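Beta-galactosidase (Bacillus circulans, PDB 4MAD) probably hydrolyses beta-D-galactosides, releasing terminal non-reducing beta-D-galactose residues, as a member of glycoside hydrolase family 35. Local coordinates at residues Glu171-Gln183 / Ser201-Glu215. Sequence-based numbering, arbitrary orientation.
Sequences EYGSFGNDQKYLQ and SDGPEPSMLSGGMIE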
loop_
_atom_site.group_PDB
_atom_site.type_symbol
_atom_site.label_atom_id
_atom_site.label_comp_id
_atom_site.label_asym_id
_atom_site.label_seq_id
_atom_site.Cartn_x
_atom_site.Cartn_y
_atom_site.Cartn_z
ATOM N N GLU A 171 -8.448 13.242 5.407
ATOM C CA GLU A 171 -7.913 14.412 4.768
ATOM C C GLU A 171 -8.833 14.850 3.604
ATOM O O GLU A 171 -8.384 15.110 2.530
ATOM C CB GLU A 171 -6.479 14.154 4.303
ATOM C CG GLU A 171 -5.456 14.147 5.381
ATOM C CD GLU A 171 -3.990 14.269 4.909
ATOM O OE1 GLU A 171 -3.703 13.807 3.807
ATOM O OE2 GLU A 171 -3.178 14.810 5.667
ATOM N N TYR A 172 -10.131 14.907 3.863
ATOM C CA TYR A 172 -11.076 15.142 2.790
ATOM C C TYR A 172 -10.846 16.483 2.106
ATOM O O TYR A 172 -11.020 16.600 0.946
ATOM C CB TYR A 172 -12.515 14.976 3.201
ATOM C CG TYR A 172 -13.470 15.093 2.053
ATOM C CD1 TYR A 172 -13.501 14.157 1.031
ATOM C CD2 TYR A 172 -14.303 16.180 1.923
ATOM C CE1 TYR A 172 -14.343 14.285 -0.012
ATOM C CE2 TYR A 172 -15.131 16.305 0.853
ATOM C CZ TYR A 172 -15.160 15.351 -0.102
ATOM O OH TYR A 172 -15.996 15.463 -1.146
ATOM N N GLY A 173 -10.417 17.470 2.878
ATOM C CA GLY A 173 -10.229 18.799 2.405
ATOM C C GLY A 173 -9.182 18.932 1.342
ATOM O O GLY A 173 -9.053 19.940 0.695
ATOM N N SER A 174 -8.371 17.911 1.240
ATOM C CA SER A 174 -7.357 17.851 0.220
ATOM C C SER A 174 -7.888 17.339 -1.116
ATOM O O SER A 174 -7.204 17.425 -2.081
ATOM C CB SER A 174 -6.172 17.014 0.661
ATOM O OG SER A 174 -5.544 17.506 1.804
ATOM N N PHE A 175 -9.092 16.791 -1.130
ATOM C CA PHE A 175 -9.686 16.216 -2.313
ATOM C C PHE A 175 -11.016 16.852 -2.766
ATOM O O PHE A 175 -11.321 16.887 -3.916
ATOM C CB PHE A 175 -9.923 14.730 -2.094
ATOM C CG PHE A 175 -10.610 14.040 -3.250
ATOM C CD1 PHE A 175 -9.911 13.481 -4.254
ATOM C CD2 PHE A 175 -11.958 14.025 -3.363
ATOM C CE1 PHE A 175 -10.569 12.865 -5.297
ATOM C CE2 PHE A 175 -12.571 13.439 -4.396
ATOM C CZ PHE A 175 -11.867 12.880 -5.361
ATOM N N GLY A 176 -11.791 17.313 -1.806
ATOM C CA GLY A 176 -13.136 17.753 -2.065
ATOM C C GLY A 176 -13.748 18.703 -1.074
ATOM O O GLY A 176 -13.161 19.020 -0.078
ATOM N N ASN A 177 -14.948 19.161 -1.394
ATOM C CA ASN A 177 -15.733 19.957 -0.468
ATOM C C ASN A 177 -17.210 19.543 -0.323
ATOM O O ASN A 177 -18.010 20.343 -0.020
ATOM C CB ASN A 177 -15.641 21.417 -0.816
ATOM C CG ASN A 177 -16.473 21.745 -1.959
ATOM O OD1 ASN A 177 -16.847 20.892 -2.679
ATOM N ND2 ASN A 177 -16.777 22.981 -2.118
ATOM N N ASP A 178 -17.530 18.294 -0.548
ATOM C CA ASP A 178 -18.893 17.843 -0.510
ATOM C C ASP A 178 -19.381 17.527 0.872
ATOM O O ASP A 178 -19.226 16.465 1.349
ATOM C CB ASP A 178 -19.075 16.619 -1.391
ATOM C CG ASP A 178 -20.525 16.324 -1.710
ATOM O OD1 ASP A 178 -21.375 16.506 -0.866
ATOM O OD2 ASP A 178 -20.770 15.857 -2.814
ATOM N N GLN A 179 -20.051 18.519 1.439
ATOM C CA GLN A 179 -20.581 18.451 2.776
ATOM C C GLN A 179 -21.689 17.438 2.938
ATOM O O GLN A 179 -21.774 16.780 3.923
ATOM C CB GLN A 179 -20.841 19.844 3.367
ATOM C CG GLN A 179 -21.237 19.882 4.823
ATOM C CD GLN A 179 -20.115 19.701 5.811
ATOM O OE1 GLN A 179 -18.953 19.868 5.507
ATOM N NE2 GLN A 179 -20.487 19.390 7.019
ATOM N N LYS A 180 -22.509 17.285 1.924
ATOM C CA LYS A 180 -23.530 16.299 1.995
ATOM C C LYS A 180 -22.908 14.929 2.129
ATOM O O LYS A 180 -23.393 14.124 2.841
ATOM C CB LYS A 180 -24.411 16.327 0.761
ATOM C CG LYS A 180 -25.505 17.325 0.801
ATOM C CD LYS A 180 -26.553 17.075 -0.273
ATOM C CE LYS A 180 -27.524 15.971 0.096
ATOM N NZ LYS A 180 -28.854 16.405 0.632
ATOM N N TYR A 181 -21.856 14.685 1.384
ATOM C CA TYR A 181 -21.148 13.419 1.497
ATOM C C TYR A 181 -20.563 13.205 2.894
ATOM O O TYR A 181 -20.724 12.178 3.458
ATOM C CB TYR A 181 -20.001 13.411 0.512
ATOM C CG TYR A 181 -18.946 12.324 0.688
ATOM C CD1 TYR A 181 -19.276 11.027 0.850
ATOM C CD2 TYR A 181 -17.628 12.620 0.639
ATOM C CE1 TYR A 181 -18.302 10.067 0.984
ATOM C CE2 TYR A 181 -16.680 11.682 0.790
ATOM C CZ TYR A 181 -17.010 10.409 0.954
ATOM O OH TYR A 181 -16.045 9.505 1.081
ATOM N N LEU A 182 -19.900 14.216 3.431
ATOM C CA LEU A 182 -19.306 14.082 4.741
ATOM C C LEU A 182 -20.368 13.824 5.819
ATOM O O LEU A 182 -20.204 13.026 6.673
ATOM C CB LEU A 182 -18.512 15.313 5.092
ATOM C CG LEU A 182 -17.239 15.558 4.308
ATOM C CD1 LEU A 182 -16.584 16.862 4.682
ATOM C CD2 LEU A 182 -16.305 14.444 4.476
ATOM N N GLN A 183 -21.469 14.540 5.723
ATOM C CA GLN A 183 -22.564 14.374 6.636
ATOM C C GLN A 183 -23.177 13.019 6.541
ATOM O O GLN A 183 -23.503 12.432 7.507
ATOM C CB GLN A 183 -23.584 15.505 6.515
ATOM C CG GLN A 183 -23.011 16.815 6.944
ATOM C CD GLN A 183 -23.987 17.923 7.041
ATOM O OE1 GLN A 183 -25.141 17.701 7.089
ATOM N NE2 GLN A 183 -23.506 19.135 7.039
ATOM N N SER A 201 -9.452 14.444 10.062
ATOM C CA SER A 201 -8.130 15.014 9.997
ATOM C C SER A 201 -7.941 15.714 8.677
ATOM O O SER A 201 -8.487 15.333 7.720
ATOM C CB SER A 201 -7.039 13.964 10.243
ATOM O OG SER A 201 -6.905 13.023 9.213
ATOM N N ASP A 202 -7.180 16.776 8.700
ATOM C CA ASP A 202 -6.837 17.496 7.507
ATOM C C ASP A 202 -5.496 18.209 7.667
ATOM O O ASP A 202 -5.012 18.326 8.737
ATOM C CB ASP A 202 -7.874 18.523 7.170
ATOM C CG ASP A 202 -9.117 17.932 6.609
ATOM O OD1 ASP A 202 -9.137 17.589 5.444
ATOM O OD2 ASP A 202 -10.069 17.836 7.353
ATOM N N GLY A 203 -4.932 18.670 6.559
ATOM C CA GLY A 203 -3.799 19.563 6.607
ATOM C C GLY A 203 -4.223 20.929 7.129
ATOM O O GLY A 203 -5.301 21.310 6.978
ATOM N N PRO A 204 -3.308 21.633 7.752
ATOM C CA PRO A 204 -3.624 22.864 8.466
ATOM C C PRO A 204 -3.644 24.064 7.551
ATOM O O PRO A 204 -2.840 24.908 7.708
ATOM C CB PRO A 204 -2.440 23.017 9.422
ATOM C CG PRO A 204 -1.363 22.328 8.825
ATOM C CD PRO A 204 -1.937 21.214 7.986
ATOM N N GLU A 205 -4.554 24.093 6.604
ATOM C CA GLU A 205 -4.600 25.137 5.601
ATOM C C GLU A 205 -6.046 25.467 5.457
ATOM O O GLU A 205 -6.862 24.617 5.554
ATOM C CB GLU A 205 -4.012 24.639 4.272
ATOM C CG GLU A 205 -2.615 24.220 4.433
ATOM C CD GLU A 205 -1.983 23.531 3.242
ATOM O OE1 GLU A 205 -2.294 23.864 2.125
ATOM O OE2 GLU A 205 -1.116 22.669 3.490
ATOM N N PRO A 206 -6.343 26.706 5.157
ATOM C CA PRO A 206 -7.731 27.097 5.128
ATOM C C PRO A 206 -8.557 26.287 4.135
ATOM O O PRO A 206 -9.623 25.879 4.457
ATOM C CB PRO A 206 -7.652 28.568 4.703
ATOM C CG PRO A 206 -6.447 29.012 5.200
ATOM C CD PRO A 206 -5.477 27.886 5.179
ATOM N N SER A 207 -8.037 26.034 2.959
ATOM C CA SER A 207 -8.808 25.281 1.993
ATOM C C SER A 207 -9.117 23.901 2.553
ATOM O O SER A 207 -10.166 23.403 2.398
ATOM C CB SER A 207 -8.077 25.139 0.676
ATOM O OG SER A 207 -6.965 24.324 0.805
ATOM N N MET A 208 -8.131 23.275 3.156
ATOM C CA MET A 208 -8.335 21.938 3.673
ATOM C C MET A 208 -9.303 21.839 4.849
ATOM O O MET A 208 -10.072 20.962 4.950
ATOM C CB MET A 208 -6.997 21.299 4.020
ATOM C CG MET A 208 -6.091 21.221 2.830
ATOM S SD MET A 208 -4.449 20.774 3.361
ATOM C CE MET A 208 -3.677 20.453 1.792
ATOM N N LEU A 209 -9.155 22.747 5.771
ATOM C CA LEU A 209 -10.050 22.821 6.886
ATOM C C LEU A 209 -11.480 23.189 6.464
ATOM O O LEU A 209 -12.422 22.666 6.970
ATOM C CB LEU A 209 -9.538 23.803 7.914
ATOM C CG LEU A 209 -8.195 23.429 8.482
ATOM C CD1 LEU A 209 -7.620 24.563 9.189
ATOM C CD2 LEU A 209 -8.437 22.315 9.460
ATOM N N SER A 210 -11.615 24.116 5.543
ATOM C CA SER A 210 -12.963 24.422 5.088
ATOM C C SER A 210 -13.611 23.225 4.398
ATOM O O SER A 210 -14.738 22.945 4.587
ATOM C CB SER A 210 -13.028 25.645 4.165
ATOM O OG SER A 210 -12.489 26.772 4.738
ATOM N N GLY A 211 -12.873 22.569 3.540
ATOM C CA GLY A 211 -13.395 21.424 2.839
ATOM C C GLY A 211 -13.667 20.182 3.638
ATOM O O GLY A 211 -14.560 19.446 3.361
ATOM N N GLY A 212 -12.767 19.907 4.568
ATOM C CA GLY A 212 -12.819 18.676 5.308
ATOM C C GLY A 212 -13.497 18.560 6.664
ATOM O O GLY A 212 -13.714 17.492 7.093
ATOM N N MET A 213 -13.759 19.669 7.341
ATOM C CA MET A 213 -14.436 19.624 8.623
ATOM C C MET A 213 -15.914 19.330 8.422
ATOM O O MET A 213 -16.490 19.717 7.431
ATOM C CB MET A 213 -14.218 20.896 9.423
ATOM C CG MET A 213 -12.795 21.245 9.662
ATOM S SD MET A 213 -12.527 22.741 10.617
ATOM C CE MET A 213 -13.547 22.373 11.987
ATOM N N ILE A 214 -16.478 18.612 9.373
ATOM C CA ILE A 214 -17.871 18.308 9.430
ATOM C C ILE A 214 -18.563 18.952 10.656
ATOM O O ILE A 214 -18.062 18.944 11.733
ATOM C CB ILE A 214 -18.158 16.823 9.458
ATOM C CG1 ILE A 214 -17.222 16.044 8.548
ATOM C CG2 ILE A 214 -19.546 16.597 9.040
ATOM C CD1 ILE A 214 -17.342 14.603 8.671
ATOM N N GLU A 215 -19.744 19.495 10.433
ATOM C CA GLU A 215 -20.424 20.130 11.490
ATOM C C GLU A 215 -20.638 19.087 12.554
ATOM O O GLU A 215 -21.052 18.007 12.299
ATOM C CB GLU A 215 -21.763 20.698 11.009
ATOM C CG GLU A 215 -22.562 21.361 12.053
ATOM C CD GLU A 215 -21.867 22.556 12.711
ATOM O OE1 GLU A 215 -20.645 22.621 12.713
ATOM O OE2 GLU A 215 -22.560 23.430 13.261
HETATM O O HOH W 1 -11.505 15.560 6.552
HETATM O O HOH W 2 -7.346 21.714 -0.348
HETATM O O HOH W 3 -6.629 17.785 4.419
#
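Two donors grip OD1 of Asp202: the backbone N of Gly173, 2.9 Å away and nearly in line with the carboxylate C-O bond, and a water that also accepts from Gly203 N and hydrogen-bonds Ser174 OG. A second water, which accepts from Tyr172 N at 3.1 Å, lies within hydrogen-bonding distance of Asp202 OD2 and Gly212 O. With its carboxyl carbon anti to its own carbonyl carbon (chi1 -75°), Asp202 turns its carboxylate to Gly173 N in the 3-10 turn 172-174. An alanine here would probably leave Gly173 N without its acceptor and both waters without a carboxylate partner. Gly173 packs closely against helix 206-212, its CA 3.3 Å from Met208 O in a CA-H...O contact; a beta carbon on it would collide with that oxygen. Alongside, the methyl CE of Met208 touches Ser174 OG at 3.5 Å. Farther along, Leu182 packs its CB on Ile214 CG1 at 3.8 Å, joining helix 179-192 to the chain leaving helix 206-212. Glu171, the predicted proton donor, just before the turn, has its OE2 held by Asn222; it follows the fourth barrel strand, and the predicted nucleophile Glu247 sits on the seventh, the usual places of acid/base and nucleophile in clan GH-A (beta/alpha)8 barrels.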